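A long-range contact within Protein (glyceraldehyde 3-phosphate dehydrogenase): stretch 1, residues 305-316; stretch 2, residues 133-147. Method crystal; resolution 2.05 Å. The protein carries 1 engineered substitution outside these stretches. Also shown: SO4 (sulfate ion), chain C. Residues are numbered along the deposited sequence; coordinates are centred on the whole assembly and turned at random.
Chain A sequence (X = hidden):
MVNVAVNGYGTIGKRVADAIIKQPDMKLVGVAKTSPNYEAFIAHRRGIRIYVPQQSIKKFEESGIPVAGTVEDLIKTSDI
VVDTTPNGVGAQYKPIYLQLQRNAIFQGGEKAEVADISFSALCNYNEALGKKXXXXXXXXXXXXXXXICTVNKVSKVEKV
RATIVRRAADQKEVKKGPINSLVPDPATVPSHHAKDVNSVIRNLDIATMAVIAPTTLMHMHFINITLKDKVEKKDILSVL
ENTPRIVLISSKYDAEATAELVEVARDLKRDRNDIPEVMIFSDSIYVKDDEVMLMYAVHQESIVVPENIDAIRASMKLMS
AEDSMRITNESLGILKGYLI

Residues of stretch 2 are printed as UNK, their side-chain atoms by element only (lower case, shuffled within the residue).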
# COMPACT_ATOMS: atom_id res chain seq x y z
N VAL A 305 7.88 5.78 14.16
CA VAL A 305 8.53 6.87 13.40
C VAL A 305 8.47 8.20 14.09
O VAL A 305 9.56 8.73 14.40
CB VAL A 305 7.99 6.87 11.96
CG1 VAL A 305 8.52 8.03 11.12
CG2 VAL A 305 8.43 5.53 11.34
N PRO A 306 7.33 8.78 14.45
CA PRO A 306 7.25 10.03 15.17
C PRO A 306 7.96 9.98 16.51
O PRO A 306 8.65 10.95 16.89
CB PRO A 306 5.79 10.38 15.24
CG PRO A 306 5.09 9.06 15.09
CD PRO A 306 5.98 8.19 14.24
N GLU A 307 7.95 8.85 17.22
CA GLU A 307 8.64 8.65 18.46
C GLU A 307 10.15 8.83 18.31
O GLU A 307 10.80 9.45 19.16
CB GLU A 307 8.37 7.24 19.07
CG GLU A 307 6.88 6.95 19.24
CD GLU A 307 6.15 7.94 20.12
OE1 GLU A 307 6.83 8.48 21.02
OE2 GLU A 307 4.96 8.26 19.90
N ASN A 308 10.72 8.33 17.22
CA ASN A 308 12.16 8.48 17.00
C ASN A 308 12.51 9.96 16.75
O ASN A 308 13.58 10.43 17.20
CB ASN A 308 12.64 7.60 15.85
CG ASN A 308 13.02 6.20 16.22
OD1 ASN A 308 14.15 5.93 16.61
ND2 ASN A 308 12.07 5.27 16.13
N ILE A 309 11.61 10.69 16.08
CA ILE A 309 11.87 12.12 15.86
C ILE A 309 11.88 12.88 17.18
O ILE A 309 12.83 13.65 17.50
CB ILE A 309 10.88 12.73 14.87
CG1 ILE A 309 10.94 12.06 13.50
CG2 ILE A 309 11.18 14.24 14.72
CD1 ILE A 309 12.33 11.92 12.90
N ASP A 310 10.91 12.64 18.07
CA ASP A 310 10.92 13.30 19.38
C ASP A 310 12.10 12.91 20.22
O ASP A 310 12.66 13.74 20.98
CB ASP A 310 9.61 13.02 20.11
CG ASP A 310 8.42 13.63 19.41
OD1 ASP A 310 8.59 14.76 18.88
OD2 ASP A 310 7.33 13.03 19.38
N ALA A 311 12.52 11.64 20.15
CA ALA A 311 13.63 11.14 20.91
C ALA A 311 14.90 11.94 20.53
O ALA A 311 15.74 12.18 21.41
CB ALA A 311 13.88 9.65 20.76
N ILE A 312 15.06 12.23 19.25
CA ILE A 312 16.21 13.04 18.82
C ILE A 312 16.16 14.38 19.57
O ILE A 312 17.12 14.80 20.19
CB ILE A 312 16.20 13.30 17.31
CG1 ILE A 312 16.60 12.02 16.56
CG2 ILE A 312 17.15 14.44 16.95
CD1 ILE A 312 16.16 11.95 15.11
N ARG A 313 15.00 15.01 19.59
CA ARG A 313 14.86 16.30 20.25
C ARG A 313 15.10 16.21 21.74
O ARG A 313 15.80 17.10 22.28
CB ARG A 313 13.50 16.93 19.92
CG ARG A 313 13.37 17.19 18.43
CD ARG A 313 12.69 18.53 18.14
NE ARG A 313 12.53 18.70 16.69
CZ ARG A 313 11.54 18.18 15.96
NH1 ARG A 313 10.56 17.45 16.52
NH2 ARG A 313 11.57 18.43 14.66
N ALA A 314 14.63 15.15 22.43
CA ALA A 314 14.89 14.99 23.84
C ALA A 314 16.38 14.83 24.15
O ALA A 314 16.98 15.54 24.96
CB ALA A 314 14.16 13.78 24.41
N SER A 315 17.01 13.86 23.51
CA SER A 315 18.41 13.57 23.68
C SER A 315 19.27 14.84 23.50
O SER A 315 20.18 15.07 24.29
CB SER A 315 18.85 12.56 22.63
OG SER A 315 20.14 12.07 22.79
N MET A 316 18.98 15.60 22.45
CA MET A 316 19.79 16.78 22.12
C MET A 316 19.27 18.04 22.78
O MET A 316 19.77 19.12 22.48
CB MET A 316 19.81 17.00 20.61
CG MET A 316 20.27 15.84 19.77
SD MET A 316 22.00 15.42 20.05
CE MET A 316 22.77 16.82 19.23
N UNK A 133 21.78 8.22 25.17
CA UNK A 133 21.35 6.94 24.59
C UNK A 133 19.93 6.64 25.05
O UNK A 133 19.67 6.71 26.26
c UNK A 133 25.95 6.89 24.66
c UNK A 133 26.16 6.86 23.31
o UNK A 133 27.40 7.23 22.81
c UNK A 133 24.72 6.54 25.19
c UNK A 133 23.91 6.13 22.97
c UNK A 133 25.17 6.45 22.44
c UNK A 133 23.69 6.13 24.34
c UNK A 133 22.32 5.80 24.91
N UNK A 134 19.00 6.60 24.12
CA UNK A 134 17.56 6.47 24.42
C UNK A 134 17.02 5.24 23.69
O UNK A 134 17.33 5.05 22.52
c UNK A 134 17.19 8.96 24.82
c UNK A 134 16.81 7.73 23.96
c UNK A 134 16.39 10.21 24.49
c UNK A 134 15.30 7.54 23.98
N UNK A 135 16.23 4.40 24.38
CA UNK A 135 15.67 3.24 23.67
C UNK A 135 14.20 3.53 23.39
O UNK A 135 13.45 3.77 24.34
n UNK A 135 14.24 -0.36 25.59
c UNK A 135 15.21 0.75 23.61
c UNK A 135 15.18 -0.53 24.48
n UNK A 135 12.80 -1.09 27.21
c UNK A 135 15.75 1.93 24.47
n UNK A 135 13.90 -2.61 25.88
c UNK A 135 13.66 -1.36 26.25
N UNK A 136 13.84 3.73 22.13
CA UNK A 136 12.42 3.90 21.83
C UNK A 136 11.79 2.49 21.97
O UNK A 136 12.25 1.58 21.30
c UNK A 136 10.70 4.31 20.04
c UNK A 136 12.62 5.92 20.27
c UNK A 136 12.18 4.43 20.42
N UNK A 137 10.76 2.33 22.78
CA UNK A 137 10.17 1.00 23.00
C UNK A 137 9.61 0.42 21.69
O UNK A 137 9.46 1.11 20.68
c UNK A 137 9.05 1.01 24.04
c UNK A 137 8.21 2.27 23.98
c UNK A 137 9.65 0.83 25.45
N UNK A 138 9.29 -0.88 21.72
CA UNK A 138 8.82 -1.56 20.51
C UNK A 138 7.52 -0.99 20.04
O UNK A 138 6.80 -0.26 20.73
o UNK A 138 7.44 -3.23 21.59
c UNK A 138 8.66 -3.09 20.81
N UNK A 139 7.07 -1.42 18.84
CA UNK A 139 5.82 -0.97 18.28
C UNK A 139 4.61 -1.25 19.18
O UNK A 139 3.75 -0.41 19.36
s UNK A 139 7.02 -1.53 15.79
c UNK A 139 5.60 -1.75 16.93
N UNK A 140 4.51 -2.49 19.72
CA UNK A 140 3.31 -2.76 20.55
C UNK A 140 3.49 -2.16 21.93
O UNK A 140 2.50 -1.77 22.53
c UNK A 140 3.05 -4.28 20.59
c UNK A 140 2.41 -4.73 19.28
o UNK A 140 1.48 -4.09 18.80
n UNK A 140 2.89 -5.80 18.69
N UNK A 141 4.74 -1.99 22.40
CA UNK A 141 4.91 -1.36 23.71
C UNK A 141 4.48 0.10 23.60
O UNK A 141 3.85 0.69 24.48
c UNK A 141 6.47 -0.95 25.64
o UNK A 141 6.83 -2.79 24.13
c UNK A 141 6.36 -1.44 24.19
N UNK A 142 4.88 0.72 22.47
CA UNK A 142 4.48 2.12 22.22
C UNK A 142 2.99 2.30 22.25
O UNK A 142 2.47 3.28 22.80
c UNK A 142 5.05 2.63 20.90
o UNK A 142 6.49 2.62 20.92
c UNK A 142 4.61 4.06 20.61
N UNK A 143 2.24 1.39 21.57
CA UNK A 143 0.80 1.56 21.49
C UNK A 143 0.18 1.42 22.89
O UNK A 143 -0.70 2.20 23.22
c UNK A 143 0.20 0.54 20.51
N UNK A 144 0.73 0.53 23.70
CA UNK A 144 0.20 0.38 25.08
C UNK A 144 0.49 1.65 25.92
O UNK A 144 -0.37 2.13 26.63
c UNK A 144 0.86 -0.83 25.71
c UNK A 144 0.34 -2.26 25.41
c UNK A 144 -0.90 -2.56 26.25
c UNK A 144 1.45 -3.25 25.73
N UNK A 145 1.70 2.21 25.82
CA UNK A 145 2.05 3.43 26.54
C UNK A 145 1.23 4.64 26.13
O UNK A 145 0.75 5.35 27.02
c UNK A 145 3.55 3.75 26.40
c UNK A 145 4.41 2.73 27.19
c UNK A 145 4.15 2.95 28.68
c UNK A 145 5.87 2.85 26.79
N UNK A 146 0.99 4.86 24.84
CA UNK A 146 0.18 5.99 24.43
C UNK A 146 -1.23 5.86 25.02
O UNK A 146 -1.82 6.86 25.37
c UNK A 146 1.40 6.36 22.21
c UNK A 146 0.03 6.16 22.93
n UNK A 146 2.23 6.95 19.97
c UNK A 146 2.27 6.73 18.65
c UNK A 146 1.00 6.76 20.76
n UNK A 146 1.17 6.40 17.98
n UNK A 146 3.43 6.91 18.04
N UNK A 147 -1.78 4.63 24.96
CA UNK A 147 -3.13 4.44 25.49
C UNK A 147 -3.15 4.61 27.01
O UNK A 147 -3.99 5.37 27.47
o UNK A 147 -3.50 2.87 23.68
c UNK A 147 -5.05 2.80 25.56
c UNK A 147 -3.64 3.02 25.10
S SO4 C . 6.55 -6.05 19.52
O1 SO4 C . 7.45 -6.72 18.60
O2 SO4 C . 5.28 -6.95 19.74
O3 SO4 C . 6.01 -4.75 19.12
O4 SO4 C . 7.29 -5.94 20.79

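Position 133 carries one carbon leading to a six-carbon ring that bears an oxygen, a phenol; its CA-to-CB bond points away from the helix of stretch 1, and it is Y133. Position 134 has four carbons, forked at the first, with one arm two carbons long. This is isoleucine, I134, and its CA-to-CB bond points toward the helix: its CD1 lies 3.7 Å from A311 O and 4.2 Å from A314 CB, while its CG2 is 4.1 Å from A311 CB. At 135, three carbons, a nitrogen and a carbon carrying two more nitrogens define an arginine; the CA-to-CB bond of R135 points away, following the alternation usual in a strand. Position 136 has one carbon carrying two others, hence V136, again directed toward the helix, with CG1 3.9 Å from E307 CB and CG2 4.0 Å from A311 CB.

Position 137 has the same three-carbon fork, V137, but no contact with stretch 1. Position 138 holds one carbon and one oxygen, a serine. S138 caps the following helix, its OG accepting from the backbone N of 141 and donating to SO4 O4 at 2.8 Å. Position 139, one carbon and a sulfur, is C139. Position 140 has two carbons, the second bearing one oxygen and one nitrogen: N140, whose backbone N and ND2 bind SO4 O3 and O2 at 2.8 and 2.9 Å.

Position 141, one carbon carrying an oxygen and a carbon, does not reach stretch 1; it is T141. Position 142 shows the same fork, its outer carbon 3.9 Å from E307 CG: T142, whose OG1 donates to S138 O. A single carbon at 143 gives A143. Four carbons forked at the second give L144 at 144; the same pattern at 145 gives L145. Position 146 has three carbons, a nitrogen, then a carbon carrying two more nitrogens, one of which lies 2.8 Å from E307 OE2; it is R146. Position 147, a carbon carrying oxygen and carbon, is T147.

The contact has an apolar and a charged part. The axes of strand 133-136 and helix 305-315 run nearly antiparallel (159°) and approach to 9.1 Å; I134 and V136, whose CA-to-CB bonds point toward the helix, pack along it, the small A311 touching both. The axis of helix 139-147 crosses that of helix 305-315 at 78°, with a closest approach of 11.8 Å, and long side chains span that gap: R146 NE and NH2 donate to E307 OE2 at 3.0 and 2.8 Å, a salt bridge at the guanidinium edge. E307 thus joins both parts, its CB against V136 and its carboxylate on R146.

Stretch 2 (133-147) YIRVVSCNTTALLRT
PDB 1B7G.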